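Local coordinates for twin-arginine translocation pathway signal protein (Burkholderia phytofirmans, PDB 2RJO) that probably serves as a periplasmic sugar-binding protein, holding a single beta-D-galactopyranose in the cleft between its two lobes, at residues A[177-180]-A[181-184]; A[211-214]-A[215-219]; A[192-195]-A[196-199]. All blocks are in the same frame, centred on the assembly; numbering follows the deposited sequence.

Contact 1 (A[177-180]-A[181-184]). With GAL (beta-D-galactopyranose), chain B.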
ATOM      1  N   ASP A 177       9.836  -0.606  -9.087  1.00 21.10           N
ATOM      2  CA  ASP A 177       9.849  -1.105  -7.715  1.00 22.16           C
ATOM      3  C   ASP A 177       9.367  -0.130  -6.627  1.00 22.39           C
ATOM      4  O   ASP A 177       9.995  -0.043  -5.568  1.00 20.27           O
ATOM      5  CB  ASP A 177      11.264  -1.574  -7.336  1.00 22.69           C
ATOM      6  CG  ASP A 177      11.753  -2.752  -8.171  1.00 25.89           C
ATOM      7  OD1 ASP A 177      10.934  -3.609  -8.562  1.00 25.69           O
ATOM      8  OD2 ASP A 177      12.978  -2.826  -8.417  1.00 30.23           O
ATOM      9  N   TRP A 178       8.280   0.599  -6.885  1.00 21.95           N
ATOM     10  CA  TRP A 178       7.715   1.560  -5.918  1.00 21.74           C
ATOM     11  C   TRP A 178       8.640   2.732  -5.542  1.00 23.30           C
ATOM     12  O   TRP A 178       8.288   3.544  -4.686  1.00 22.50           O
ATOM     13  CB  TRP A 178       7.348   0.850  -4.612  1.00 19.66           C
ATOM     14  CG  TRP A 178       6.562  -0.435  -4.747  1.00 19.33           C
ATOM     15  CD1 TRP A 178       6.931  -1.663  -4.281  1.00 18.53           C
ATOM     16  CD2 TRP A 178       5.251  -0.601  -5.314  1.00 16.95           C
ATOM     17  NE1 TRP A 178       5.933  -2.578  -4.512  1.00 18.16           N
ATOM     18  CE2 TRP A 178       4.894  -1.955  -5.146  1.00 17.83           C
ATOM     19  CE3 TRP A 178       4.347   0.265  -5.950  1.00 15.98           C
ATOM     20  CZ2 TRP A 178       3.660  -2.465  -5.591  1.00 17.42           C
ATOM     21  CZ3 TRP A 178       3.120  -0.243  -6.392  1.00 16.81           C
ATOM     22  CH2 TRP A 178       2.793  -1.596  -6.210  1.00 16.11           C
ATOM     23  N   ASN A 179       9.805   2.821  -6.177  1.00 24.76           N
ATOM     24  CA  ASN A 179      10.802   3.845  -5.857  1.00 24.93           C
ATOM     25  C   ASN A 179      10.839   5.029  -6.837  1.00 24.36           C
ATOM     26  O   ASN A 179      10.946   4.831  -8.045  1.00 24.03           O
ATOM     27  CB  ASN A 179      12.166   3.151  -5.799  1.00 26.91           C
ATOM     28  CG  ASN A 179      13.251   4.030  -5.235  1.00 29.69           C
ATOM     29  OD1 ASN A 179      13.626   5.034  -5.837  1.00 30.79           O
ATOM     30  ND2 ASN A 179      13.769   3.658  -4.066  1.00 31.08           N
ATOM     31  N   SER A 180      10.758   6.256  -6.324  1.00 23.96           N
ATOM     32  CA  SER A 180      10.779   7.437  -7.198  1.00 24.58           C
ATOM     33  C   SER A 180      12.116   7.600  -7.894  1.00 23.64           C
ATOM     34  O   SER A 180      12.172   8.054  -9.030  1.00 23.38           O
ATOM     35  CB  SER A 180      10.487   8.715  -6.408  1.00 24.71           C
ATOM     36  OG  SER A 180      11.537   8.998  -5.505  1.00 26.01           O
ATOM     37  N   GLN A 181      13.186   7.224  -7.199  1.00 25.41           N
ATOM     38  CA  GLN A 181      14.545   7.336  -7.722  1.00 27.52           C
ATOM     39  C   GLN A 181      14.796   6.372  -8.868  1.00 26.56           C
ATOM     40  O   GLN A 181      15.728   6.551  -9.649  1.00 26.93           O
ATOM     41  CB  GLN A 181      15.551   7.080  -6.605  1.00 29.82           C
ATOM     42  CG  GLN A 181      16.932   7.642  -6.867  1.00 34.05           C
ATOM     43  CD  GLN A 181      17.482   8.350  -5.643  1.00 37.73           C
ATOM     44  OE1 GLN A 181      16.919   8.237  -4.543  1.00 37.76           O
ATOM     45  NE2 GLN A 181      18.584   9.082  -5.821  1.00 38.13           N
ATOM     46  N   LYS A 182      13.972   5.333  -8.953  1.00 26.19           N
ATOM     47  CA  LYS A 182      14.098   4.372 -10.038  1.00 24.98           C
ATOM     48  C   LYS A 182      13.177   4.808 -11.173  1.00 23.22           C
ATOM     49  O   LYS A 182      13.465   4.551 -12.336  1.00 24.22           O
ATOM     50  CB  LYS A 182      13.746   2.960  -9.570  1.00 26.16           C
ATOM     51  CG  LYS A 182      14.894   2.276  -8.850  1.00 28.94           C
ATOM     52  CD  LYS A 182      14.499   0.893  -8.371  1.00 31.30           C
ATOM     53  CE  LYS A 182      15.652   0.226  -7.637  1.00 32.07           C
ATOM     54  NZ  LYS A 182      16.136   1.083  -6.513  1.00 32.90           N
ATOM     55  N   ALA A 183      12.086   5.488 -10.837  1.00 19.96           N
ATOM     56  CA  ALA A 183      11.150   5.961 -11.849  1.00 20.86           C
ATOM     57  C   ALA A 183      11.687   7.167 -12.611  1.00 21.35           C
ATOM     58  O   ALA A 183      11.391   7.354 -13.787  1.00 21.45           O
ATOM     59  CB  ALA A 183       9.815   6.318 -11.209  1.00 21.17           C
ATOM     60  N   PHE A 184      12.480   7.984 -11.933  1.00 21.52           N
ATOM     61  CA  PHE A 184      13.049   9.179 -12.536  1.00 21.68           C
ATOM     62  C   PHE A 184      13.794   8.862 -13.837  1.00 22.72           C
ATOM     63  O   PHE A 184      13.356   9.282 -14.912  1.00 23.22           O
ATOM     64  CB  PHE A 184      13.975   9.863 -11.521  1.00 20.60           C
ATOM     65  CG  PHE A 184      14.508  11.195 -11.965  1.00 20.19           C
ATOM     66  CD1 PHE A 184      13.742  12.354 -11.805  1.00 20.00           C
ATOM     67  CD2 PHE A 184      15.790  11.303 -12.503  1.00 19.62           C
ATOM     68  CE1 PHE A 184      14.245  13.602 -12.168  1.00 21.30           C
ATOM     69  CE2 PHE A 184      16.307  12.548 -12.874  1.00 20.48           C
ATOM     70  CZ  PHE A 184      15.535  13.703 -12.708  1.00 21.83           C
TER
HETATM   71  C1  GAL B 368       4.477   0.378  -1.276  1.00 19.20           C
HETATM   72  C2  GAL B 368       3.359   1.061  -2.096  1.00 17.63           C
HETATM   73  C3  GAL B 368       1.991   0.553  -1.588  1.00 19.02           C
HETATM   74  C4  GAL B 368       1.938  -0.975  -1.763  1.00 18.98           C
HETATM   75  C5  GAL B 368       3.114  -1.566  -0.934  1.00 20.12           C
HETATM   76  C6  GAL B 368       3.100  -3.073  -1.088  1.00 18.74           C
HETATM   77  O1  GAL B 368       5.754   0.834  -1.757  1.00 17.94           O
HETATM   78  O2  GAL B 368       3.431   2.475  -1.919  1.00 18.75           O
HETATM   79  O3  GAL B 368       0.936   1.143  -2.344  1.00 16.35           O
HETATM   80  O4  GAL B 368       2.122  -1.289  -3.143  1.00 18.39           O
HETATM   81  O5  GAL B 368       4.399  -1.067  -1.432  1.00 19.35           O
HETATM   82  O6  GAL B 368       4.171  -3.593  -0.322  1.00 16.32           O
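N179 turns its side chain forward over the first turn of helix 180-194, and its OD1 sits in front of the backbone NH groups of Q181 and K182. With CG anti to the backbone N (chi1 -169°), the amide swings to the helix side of its own backbone. OD1 lies 2.6 Å from Q181 N and 3.1 Å from K182 N; both bonds are weak because the N-H groups point well off the line to the oxygen. The N179 and Q181 side chains run side by side in the same direction, their amide planes 44° apart, and the same OD1 presses on Q181 CB.

This is an N-cap: N179 stands right before the helix and offers an acceptor to NH groups that have no preceding turn to bond to. Its backbone adds to the grip. N179 O takes A183 N at 3.1 Å and also K182 N, which comes from well above the carbonyl plane. One residue further along, F184 N reaches S180 O at 2.9 Å. At the flank, K182 runs its aliphatic chain past N179 CB and slants across D177, where CD lies 4.0 Å from D177 OD2; the charged NZ is farther away, so the touch there is made by methylenes.

W178 points the other way, into the sugar site. One face of its indole meets the galactose through O4, which stands 3.1 Å above the ring plane, toward CZ2 and CH2, while O1 of the sugar meets CB and CG. P150 and R154 of helix 149-163 also touch this tryptophan, and N205, which bonds the sugar, donates weakly to W178 O.

Contact 2 (A[211-214]-A[215-219])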
ATOM      1  N   GLY A 211       8.222  10.615  -8.931  1.00 19.51           N
ATOM      2  CA  GLY A 211       9.498  10.426  -9.597  1.00 19.62           C
ATOM      3  C   GLY A 211       9.301  10.802 -11.050  1.00 18.34           C
ATOM      4  O   GLY A 211      10.161  11.431 -11.659  1.00 20.51           O
ATOM      5  N   ALA A 212       8.157  10.412 -11.608  1.00 17.24           N
ATOM      6  CA  ALA A 212       7.832  10.734 -12.990  1.00 16.55           C
ATOM      7  C   ALA A 212       7.693  12.257 -13.132  1.00 16.69           C
ATOM      8  O   ALA A 212       8.203  12.851 -14.078  1.00 16.99           O
ATOM      9  CB  ALA A 212       6.530  10.040 -13.395  1.00 15.87           C
ATOM     10  N   ILE A 213       7.008  12.881 -12.179  1.00 16.89           N
ATOM     11  CA  ILE A 213       6.806  14.321 -12.211  1.00 16.98           C
ATOM     12  C   ILE A 213       8.103  15.104 -12.038  1.00 19.49           C
ATOM     13  O   ILE A 213       8.208  16.234 -12.503  1.00 20.17           O
ATOM     14  CB  ILE A 213       5.794  14.758 -11.142  1.00 14.91           C
ATOM     15  CG1 ILE A 213       4.420  14.166 -11.475  1.00 16.15           C
ATOM     16  CG2 ILE A 213       5.739  16.272 -11.070  1.00 15.25           C
ATOM     17  CD1 ILE A 213       3.373  14.325 -10.372  1.00 11.53           C
ATOM     18  N   GLU A 214       9.092  14.515 -11.376  1.00 20.44           N
ATOM     19  CA  GLU A 214      10.371  15.197 -11.196  1.00 21.84           C
ATOM     20  C   GLU A 214      11.125  15.231 -12.515  1.00 21.00           C
ATOM     21  O   GLU A 214      11.874  16.167 -12.792  1.00 20.17           O
ATOM     22  CB  GLU A 214      11.218  14.494 -10.147  1.00 24.76           C
ATOM     23  CG  GLU A 214      10.719  14.695  -8.726  1.00 32.17           C
ATOM     24  CD  GLU A 214      11.460  13.825  -7.729  1.00 35.73           C
ATOM     25  OE1 GLU A 214      11.458  12.588  -7.910  1.00 37.59           O
ATOM     26  OE2 GLU A 214      12.044  14.381  -6.766  1.00 38.91           O
ATOM     27  N   ALA A 215      10.927  14.198 -13.323  1.00 19.50           N
ATOM     28  CA  ALA A 215      11.556  14.109 -14.624  1.00 20.08           C
ATOM     29  C   ALA A 215      10.848  15.099 -15.552  1.00 20.15           C
ATOM     30  O   ALA A 215      11.492  15.812 -16.317  1.00 19.49           O
ATOM     31  CB  ALA A 215      11.442  12.690 -15.163  1.00 19.76           C
ATOM     32  N   LEU A 216       9.521  15.137 -15.493  1.00 19.73           N
ATOM     33  CA  LEU A 216       8.766  16.076 -16.321  1.00 21.12           C
ATOM     34  C   LEU A 216       9.170  17.513 -15.978  1.00 21.88           C
ATOM     35  O   LEU A 216       9.405  18.328 -16.868  1.00 24.40           O
ATOM     36  CB  LEU A 216       7.263  15.923 -16.092  1.00 18.83           C
ATOM     37  CG  LEU A 216       6.632  14.600 -16.505  1.00 19.87           C
ATOM     38  CD1 LEU A 216       5.167  14.601 -16.072  1.00 18.91           C
ATOM     39  CD2 LEU A 216       6.766  14.394 -18.003  1.00 19.94           C
ATOM     40  N   ARG A 217       9.249  17.812 -14.686  1.00 21.53           N
ATOM     41  CA  ARG A 217       9.633  19.141 -14.232  1.00 23.62           C
ATOM     42  C   ARG A 217      11.002  19.526 -14.801  1.00 24.96           C
ATOM     43  O   ARG A 217      11.232  20.677 -15.164  1.00 24.53           O
ATOM     44  CB  ARG A 217       9.666  19.175 -12.702  1.00 24.41           C
ATOM     45  CG  ARG A 217      10.174  20.487 -12.116  1.00 24.88           C
ATOM     46  CD  ARG A 217      10.068  20.508 -10.583  1.00 27.32           C
ATOM     47  NE  ARG A 217       8.678  20.480 -10.127  1.00 29.95           N
ATOM     48  CZ  ARG A 217       8.011  19.378  -9.789  1.00 30.83           C
ATOM     49  NH1 ARG A 217       8.600  18.189  -9.840  1.00 31.54           N
ATOM     50  NH2 ARG A 217       6.737  19.463  -9.415  1.00 31.09           N
ATOM     51  N   ALA A 218      11.904  18.554 -14.891  1.00 26.47           N
ATOM     52  CA  ALA A 218      13.243  18.801 -15.423  1.00 28.89           C
ATOM     53  C   ALA A 218      13.207  19.134 -16.919  1.00 29.25           C
ATOM     54  O   ALA A 218      14.138  19.728 -17.450  1.00 29.83           O
ATOM     55  CB  ALA A 218      14.132  17.590 -15.187  1.00 28.40           C
ATOM     56  N   GLU A 219      12.130  18.745 -17.592  1.00 29.62           N
ATOM     57  CA  GLU A 219      11.992  19.008 -19.017  1.00 29.44           C
ATOM     58  C   GLU A 219      10.911  20.046 -19.300  1.00 28.66           C
ATOM     59  O   GLU A 219      10.479  20.213 -20.444  1.00 29.34           O
ATOM     60  CB  GLU A 219      11.705  17.693 -19.750  1.00 32.51           C
ATOM     61  CG  GLU A 219      12.933  16.763 -19.737  1.00 38.18           C
ATOM     62  CD  GLU A 219      12.581  15.292 -19.589  1.00 39.95           C
ATOM     63  OE1 GLU A 219      11.872  14.950 -18.620  1.00 40.00           O
ATOM     64  OE2 GLU A 219      13.023  14.472 -20.429  1.00 41.32           O
TER
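The C-terminal half of helix 206-218, the helical limb of the beta-alpha-beta unit between strands 198-203 and 227-228, brings I213 and R217 together one turn apart. R217 leaves the backbone with CG anti to N (chi1 175°), runs on extended to CD, then bends at chi3 (-66°), which folds the guanidinium back toward the preceding turn. The side chains meet at a slant: I213 CG2 touches both terminal nitrogens, with R217 NH1 3.7 Å away. R217 CB also rests on I213 O. The charge is answered elsewhere, by a salt bridge from R217 NH2 to E244 OE1; the I213 side chain also packs against residue E244. The methyl group of I213 and the carboxylate of E244 thus both border the guanidinium.

Beneath the side chains runs the helical backbone bonding. L216 N meets A212 O at 3.0 Å, with an N-H...O angle of 162°, and R217 N reaches I213 O at 2.9 Å. A218 N bonds to E214 O at 3.2 Å. A215 N divides itself between G211 O and A212 O, both weakly. L216 CG lies 3.4 Å from A212 O, and the same side chain touches I225.

The small faces of A212 and A215 are turned to helix 180-194, where M187 touches both and M191 also touches A215. The result is an amphipathic helix: an apolar side packed on its neighbours, a charged, exposed side with E214 and R217, and its place in the parallel alpha/beta lobe of a periplasmic binding protein.

Contact 3 (A[192-195]-A[196-199]). With SO4 (sulfate ion), chain E.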
ATOM      1  N   THR A 192      12.908  10.687 -24.149  1.00 28.30           N
ATOM      2  CA  THR A 192      13.898  10.747 -25.206  1.00 28.32           C
ATOM      3  C   THR A 192      13.474   9.795 -26.319  1.00 28.23           C
ATOM      4  O   THR A 192      13.654  10.089 -27.497  1.00 29.37           O
ATOM      5  CB  THR A 192      15.290  10.325 -24.687  1.00 28.74           C
ATOM      6  OG1 THR A 192      15.882  11.412 -23.959  1.00 27.71           O
ATOM      7  CG2 THR A 192      16.194   9.928 -25.850  1.00 27.84           C
ATOM      8  N   ARG A 193      12.891   8.666 -25.928  1.00 26.07           N
ATOM      9  CA  ARG A 193      12.459   7.648 -26.873  1.00 25.80           C
ATOM     10  C   ARG A 193      11.152   7.927 -27.592  1.00 25.70           C
ATOM     11  O   ARG A 193      11.061   7.707 -28.798  1.00 26.36           O
ATOM     12  CB  ARG A 193      12.351   6.294 -26.171  1.00 27.06           C
ATOM     13  CG  ARG A 193      11.986   5.169 -27.109  1.00 27.86           C
ATOM     14  CD  ARG A 193      12.243   3.793 -26.502  1.00 28.83           C
ATOM     15  NE  ARG A 193      11.040   2.968 -26.523  1.00 31.57           N
ATOM     16  CZ  ARG A 193      11.042   1.640 -26.531  1.00 33.86           C
ATOM     17  NH1 ARG A 193      12.194   0.976 -26.530  1.00 36.85           N
ATOM     18  NH2 ARG A 193       9.893   0.970 -26.530  1.00 33.67           N
ATOM     19  N   PHE A 194      10.147   8.409 -26.857  1.00 24.67           N
ATOM     20  CA  PHE A 194       8.823   8.685 -27.421  1.00 24.65           C
ATOM     21  C   PHE A 194       8.464  10.159 -27.654  1.00 25.24           C
ATOM     22  O   PHE A 194       7.553  10.457 -28.428  1.00 24.75           O
ATOM     23  CB  PHE A 194       7.737   8.046 -26.539  1.00 22.56           C
ATOM     24  CG  PHE A 194       7.844   6.548 -26.420  1.00 22.92           C
ATOM     25  CD1 PHE A 194       7.883   5.932 -25.166  1.00 21.84           C
ATOM     26  CD2 PHE A 194       7.918   5.748 -27.559  1.00 22.30           C
ATOM     27  CE1 PHE A 194       7.993   4.536 -25.046  1.00 21.77           C
ATOM     28  CE2 PHE A 194       8.027   4.350 -27.455  1.00 23.94           C
ATOM     29  CZ  PHE A 194       8.068   3.743 -26.193  1.00 22.14           C
ATOM     30  N   ASN A 195       9.147  11.076 -26.977  1.00 26.58           N
ATOM     31  CA  ASN A 195       8.879  12.507 -27.145  1.00 28.76           C
ATOM     32  C   ASN A 195       7.397  12.875 -27.059  1.00 29.11           C
ATOM     33  O   ASN A 195       6.695  12.445 -26.151  1.00 29.55           O
ATOM     34  CB  ASN A 195       9.419  12.983 -28.485  1.00 31.62           C
ATOM     35  CG  ASN A 195      10.790  12.435 -28.779  1.00 35.32           C
ATOM     36  OD1 ASN A 195      10.978  11.219 -28.890  1.00 38.37           O
ATOM     37  ND2 ASN A 195      11.763  13.323 -28.912  1.00 37.59           N
ATOM     38  N   SER A 196       6.927  13.660 -28.025  1.00 28.12           N
ATOM     39  CA  SER A 196       5.536  14.128 -28.053  1.00 28.17           C
ATOM     40  C   SER A 196       4.487  13.028 -28.024  1.00 27.79           C
ATOM     41  O   SER A 196       3.326  13.273 -27.691  1.00 28.24           O
ATOM     42  CB  SER A 196       5.301  15.000 -29.290  1.00 27.34           C
ATOM     43  OG  SER A 196       5.379  14.218 -30.468  1.00 30.59           O
ATOM     44  N   LYS A 197       4.885  11.817 -28.380  1.00 27.13           N
ATOM     45  CA  LYS A 197       3.945  10.708 -28.384  1.00 27.45           C
ATOM     46  C   LYS A 197       3.356  10.443 -26.996  1.00 25.90           C
ATOM     47  O   LYS A 197       2.279   9.867 -26.884  1.00 24.87           O
ATOM     48  CB  LYS A 197       4.630   9.451 -28.926  1.00 29.80           C
ATOM     49  CG  LYS A 197       5.044   9.585 -30.388  1.00 31.80           C
ATOM     50  CD  LYS A 197       5.815   8.374 -30.881  1.00 35.77           C
ATOM     51  CE  LYS A 197       7.287   8.433 -30.478  1.00 37.77           C
ATOM     52  NZ  LYS A 197       8.006   9.626 -31.063  1.00 38.09           N
ATOM     53  N   ILE A 198       4.054  10.877 -25.949  1.00 24.45           N
ATOM     54  CA  ILE A 198       3.586  10.684 -24.580  1.00 24.28           C
ATOM     55  C   ILE A 198       2.532  11.729 -24.194  1.00 25.30           C
ATOM     56  O   ILE A 198       2.856  12.901 -23.997  1.00 25.91           O
ATOM     57  CB  ILE A 198       4.755  10.777 -23.569  1.00 22.99           C
ATOM     58  CG1 ILE A 198       5.798   9.698 -23.863  1.00 21.90           C
ATOM     59  CG2 ILE A 198       4.237  10.590 -22.150  1.00 23.96           C
ATOM     60  CD1 ILE A 198       7.020   9.763 -22.958  1.00 17.81           C
ATOM     61  N   LYS A 199       1.274  11.301 -24.079  1.00 25.62           N
ATOM     62  CA  LYS A 199       0.170  12.199 -23.716  1.00 24.85           C
ATOM     63  C   LYS A 199      -0.314  11.963 -22.282  1.00 24.40           C
ATOM     64  O   LYS A 199      -1.285  12.573 -21.838  1.00 22.93           O
ATOM     65  CB  LYS A 199      -1.015  11.995 -24.671  1.00 26.91           C
ATOM     66  CG  LYS A 199      -0.736  12.352 -26.122  1.00 28.59           C
ATOM     67  CD  LYS A 199      -0.378  13.823 -26.267  1.00 30.97           C
ATOM     68  CE  LYS A 199       0.122  14.129 -27.673  1.00 31.98           C
ATOM     69  NZ  LYS A 199       0.448  15.584 -27.814  1.00 32.63           N
TER
HETATM   70  S   SO4 E 371      10.220  -2.155 -23.621  1.00 55.57           S
HETATM   71  O1  SO4 E 371       9.809  -1.123 -24.605  1.00 54.70           O
HETATM   72  O2  SO4 E 371       9.038  -2.897 -23.108  1.00 54.15           O
HETATM   73  O3  SO4 E 371      10.902  -1.512 -22.465  1.00 55.23           O
HETATM   74  O4  SO4 E 371      11.155  -3.093 -24.304  1.00 56.25           O
HETATM   75  O   HOH W   1       5.236  14.069 -24.715  1.00 29.96           O
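Apolar packing links F194 to I198: F194 CB lies 3.7 Å from I198 CG1 where the chain turns from helix 180-194 into strand 198-203. With its CG anti to the carbonyl carbon (chi1 -61°), the phenylalanine carries its ring away from the turn. One ring face is taken by R193, whose CG lies 4.0 Å above the plane over the centre, while F194 CZ sits at the edge of that arginine's guanidinium. L171 of strand 168-175 touches both F194 and I198, so the apolar side of the turn rests against the sheet.

The securely placed bond between the segments is a backbone one: I198 N points almost straight at N195 O, 3.1 Å away with an N-H...O angle of 172°, though it is tilted from the carbonyl plane. A water donates to N195 O at 2.6 Å and to I198 O, bridging the two carbonyls, so N195 O receives two donors.

Charged groups finish the surface. R193 NH2 makes a weak bond, 2.8 Å, to O1 of a sulfate ion probably brought in by the crystallisation liquor. The modelled course of the K197 chain beside F194 O is doubtful.

N195 is the first residue to leave helical backbone angles, with a positive phi of 49°; a short 3-10 segment at 196-197 follows, and K199 then pairs by its backbone with G138: this is the alpha-to-beta return of a beta-alpha-beta crossover in a parallel alpha/beta lobe.

Overall arrangement
All three contacts lie in the lobe built on the parallel sheet of strands 137-143, 168-175, 198-203 and 227-228. Contacts 1 and 3 are surface contacts at the two ends of helix 180-194, their centres 19 Å apart; contact 2 is buried and lies on the next helix, 206-218. Contact 1 is a side-chain cap at the helix start, next to W178, which lines the sugar cleft, whereas contact 3, remote from that site, is a backbone turn edged by lysine and arginine. Contact 2 relies on regular helical bonding and apolar packing. It touches contact 1 directly: F184 CE1 lies 3.5 Å from E214 C, and S180 packs on G211.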